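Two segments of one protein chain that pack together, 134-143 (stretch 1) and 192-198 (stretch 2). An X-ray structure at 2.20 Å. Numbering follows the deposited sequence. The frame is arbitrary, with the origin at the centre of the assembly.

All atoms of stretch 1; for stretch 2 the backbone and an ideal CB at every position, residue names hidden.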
# COMPACT_ATOMS: atom_id res chain seq x y z
N ARG A 134 -3.72 -8.94 -32.21
CA ARG A 134 -2.97 -8.78 -30.98
C ARG A 134 -2.39 -7.37 -30.87
O ARG A 134 -2.43 -6.77 -29.79
CB ARG A 134 -1.84 -9.82 -30.89
CG ARG A 134 -2.33 -11.26 -30.76
CD ARG A 134 -1.40 -12.05 -29.84
NE ARG A 134 -1.34 -13.48 -30.12
CZ ARG A 134 -2.36 -14.32 -30.04
NH1 ARG A 134 -3.55 -13.90 -29.68
NH2 ARG A 134 -2.17 -15.61 -30.30
N LEU A 135 -1.89 -6.83 -31.97
CA LEU A 135 -1.34 -5.48 -31.95
C LEU A 135 -2.48 -4.50 -31.67
O LEU A 135 -2.36 -3.62 -30.83
CB LEU A 135 -0.68 -5.12 -33.28
CG LEU A 135 0.52 -4.16 -33.20
CD1 LEU A 135 0.80 -3.59 -34.57
CD2 LEU A 135 0.26 -3.04 -32.20
N ASP A 136 -3.60 -4.67 -32.38
CA ASP A 136 -4.75 -3.80 -32.17
C ASP A 136 -5.15 -3.81 -30.69
O ASP A 136 -5.48 -2.78 -30.12
CB ASP A 136 -5.96 -4.23 -33.02
CG ASP A 136 -5.78 -3.91 -34.50
OD1 ASP A 136 -4.94 -3.05 -34.84
OD2 ASP A 136 -6.50 -4.52 -35.33
N ARG A 137 -5.12 -4.99 -30.08
CA ARG A 137 -5.50 -5.12 -28.67
C ARG A 137 -4.54 -4.35 -27.75
O ARG A 137 -4.96 -3.69 -26.81
CB ARG A 137 -5.55 -6.59 -28.27
CG ARG A 137 -5.94 -6.85 -26.81
CD ARG A 137 -7.26 -6.18 -26.46
NE ARG A 137 -7.72 -6.56 -25.13
CZ ARG A 137 -8.37 -5.74 -24.30
NH1 ARG A 137 -8.75 -6.17 -23.11
NH2 ARG A 137 -8.62 -4.49 -24.67
N ALA A 138 -3.24 -4.43 -28.04
CA ALA A 138 -2.25 -3.73 -27.23
C ALA A 138 -2.47 -2.22 -27.36
O ALA A 138 -2.49 -1.49 -26.37
CB ALA A 138 -0.84 -4.11 -27.68
N VAL A 139 -2.64 -1.75 -28.59
CA VAL A 139 -2.85 -0.34 -28.83
C VAL A 139 -4.15 0.12 -28.18
O VAL A 139 -4.23 1.21 -27.63
CB VAL A 139 -2.91 -0.03 -30.35
CG1 VAL A 139 -3.33 1.41 -30.58
CG2 VAL A 139 -1.54 -0.28 -30.97
N GLU A 140 -5.17 -0.74 -28.23
CA GLU A 140 -6.47 -0.42 -27.65
C GLU A 140 -6.45 -0.26 -26.14
O GLU A 140 -6.94 0.74 -25.61
CB GLU A 140 -7.50 -1.49 -28.02
CG GLU A 140 -8.84 -1.28 -27.33
CD GLU A 140 -9.76 -2.48 -27.44
OE1 GLU A 140 -9.30 -3.62 -27.21
OE2 GLU A 140 -10.96 -2.28 -27.72
N ILE A 141 -5.88 -1.23 -25.43
CA ILE A 141 -5.87 -1.15 -23.97
C ILE A 141 -5.19 0.14 -23.50
O ILE A 141 -5.69 0.80 -22.59
CB ILE A 141 -5.16 -2.38 -23.33
CG1 ILE A 141 -5.38 -2.36 -21.82
CG2 ILE A 141 -3.68 -2.37 -23.67
CD1 ILE A 141 -6.85 -2.42 -21.39
N MET A 142 -4.08 0.50 -24.13
CA MET A 142 -3.39 1.72 -23.75
C MET A 142 -4.23 2.94 -24.11
O MET A 142 -4.25 3.94 -23.38
CB MET A 142 -2.02 1.80 -24.42
CG MET A 142 -1.05 0.74 -23.93
SD MET A 142 0.65 0.93 -24.51
CE MET A 142 0.63 -0.09 -25.98
N SER A 143 -4.93 2.86 -25.24
CA SER A 143 -5.78 3.96 -25.70
C SER A 143 -6.98 4.16 -24.78
O SER A 143 -7.34 5.29 -24.45
CB SER A 143 -6.27 3.69 -27.12
OG SER A 143 -5.20 3.76 -28.05
N UNK A 192 7.57 -5.08 -30.27
CA UNK A 192 8.29 -3.87 -30.67
C UNK A 192 7.30 -2.77 -31.05
O UNK A 192 7.50 -1.60 -30.71
CB UNK A 192 9.23 -4.16 -31.84
N UNK A 193 6.23 -3.14 -31.75
CA UNK A 193 5.21 -2.19 -32.17
C UNK A 193 4.52 -1.62 -30.93
O UNK A 193 4.21 -0.44 -30.85
CB UNK A 193 4.20 -2.85 -33.11
N UNK A 194 4.30 -2.50 -29.96
CA UNK A 194 3.67 -2.14 -28.70
C UNK A 194 4.50 -1.07 -28.00
O UNK A 194 3.95 -0.11 -27.45
CB UNK A 194 3.50 -3.37 -27.80
N UNK A 195 5.81 -1.23 -28.05
CA UNK A 195 6.74 -0.29 -27.42
C UNK A 195 6.85 1.02 -28.19
O UNK A 195 7.26 2.05 -27.63
CB UNK A 195 8.12 -0.93 -27.29
N UNK A 196 6.48 0.99 -29.47
CA UNK A 196 6.55 2.17 -30.32
C UNK A 196 5.29 3.02 -30.23
O UNK A 196 5.15 4.00 -30.98
CB UNK A 196 6.79 1.75 -31.77
N UNK A 197 4.38 2.66 -29.34
CA UNK A 197 3.15 3.43 -29.17
C UNK A 197 3.51 4.80 -28.59
O UNK A 197 4.26 4.89 -27.62
CB UNK A 197 2.16 2.69 -28.27
N UNK A 198 2.97 5.85 -29.19
CA UNK A 198 3.22 7.22 -28.77
C UNK A 198 2.33 7.75 -27.65
O UNK A 198 1.10 7.68 -27.72
CB UNK A 198 3.07 8.14 -29.98

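Stretch 1 is a continuous helix that presents Leu135, Ala138, Val139 and Met142 to the second segment, while Arg137 and Glu140, joined by a salt bridge (Arg137 NH2 to Glu140 OE1, 2.8 Å), lie out of its reach. The surface on offer is therefore apolar, without a charge to be answered.

Position 192 is helical, and its ideal CB has nothing of stretch 1 within 5.5 Å. The contact places no demand on it, and many side chains would serve. It is Val192, with chi1 in the t well, and it makes no contact with stretch 1.

At position 193 the CA-to-CB bond points toward stretch 1, and the ideal CB already lies 3.8 Å from Leu135 CD1. A small apolar group would fill this space; a longer side chain would have to turn aside from that methyl. The residue is Ala193, whose CB meets Leu135 CD1 at 3.8 Å. Although the CA-to-CB bond of Leu135 runs sideways, the end of its side chain comes nearer and completes the contact.

Position 194 lies where the backbones come closest, its CA 6.3 Å from the CA of Ala138. The bond to CB points sideways, and the ideal CB is 4.4 Å from Ala138 CB and 4.7 Å from Met142 CE. Alanine would fit, as would a longer chain, apolar or polar, that runs past the methionine. Gln194 takes the latter course, with chi1 and chi2 both t: its CB is 4.5 Å from Ala138 CB and its CG 4.2 Å from Met142 CE, so the aliphatic part of the side chain packs here while NE2 hydrogen-bonds elsewhere in the structure. The backbone contributes too, with Met142 CE 3.6 Å from Gln194 O.

Position 195 directs its CB away from stretch 1, which leaves the choice open; it is Cys195. Position 196, the first to leave helical phi/psi, at -87/6, is out of reach. Its negative phi requires no glycine, and the residue is Ala196.

At position 197, phi/psi -67/132, the CA-to-CB bond points toward stretch 1. Its ideal CB is 3.9 Å from Met142 CE and 5.5 Å from Val139 CG2, an apolar setting suited to valine, isoleucine or perhaps leucine. The residue is Val197, with chi1 t. Its CG2 reaches both neighbours, 3.4 Å from Met142 CE, a tight contact, and 4.2 Å from Val139 CG2.

Position 198 has extended angles and no neighbour in stretch 1, so this contact does not select its side chain. Leu198 occupies it.

Stretch 2 (192-198) VAQCAVL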
# COMPACT_ATOMS: atom_id res chain seq x y z
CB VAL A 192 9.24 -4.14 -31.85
CG1 VAL A 192 9.85 -2.82 -32.34
CG2 VAL A 192 10.36 -5.09 -31.41
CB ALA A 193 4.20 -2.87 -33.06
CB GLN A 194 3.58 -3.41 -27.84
CG GLN A 194 3.42 -3.22 -26.35
CD GLN A 194 3.63 -4.53 -25.61
OE1 GLN A 194 3.20 -5.59 -26.07
NE2 GLN A 194 4.27 -4.47 -24.44
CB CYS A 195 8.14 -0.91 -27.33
SG CYS A 195 8.30 -2.24 -26.14
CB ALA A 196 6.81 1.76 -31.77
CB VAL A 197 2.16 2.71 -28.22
CG1 VAL A 197 0.98 3.63 -27.92
CG2 VAL A 197 1.68 1.43 -28.86
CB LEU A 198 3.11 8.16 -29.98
CG LEU A 198 4.18 8.00 -31.06
CD1 LEU A 198 3.75 8.72 -32.34
CD2 LEU A 198 5.51 8.56 -30.54
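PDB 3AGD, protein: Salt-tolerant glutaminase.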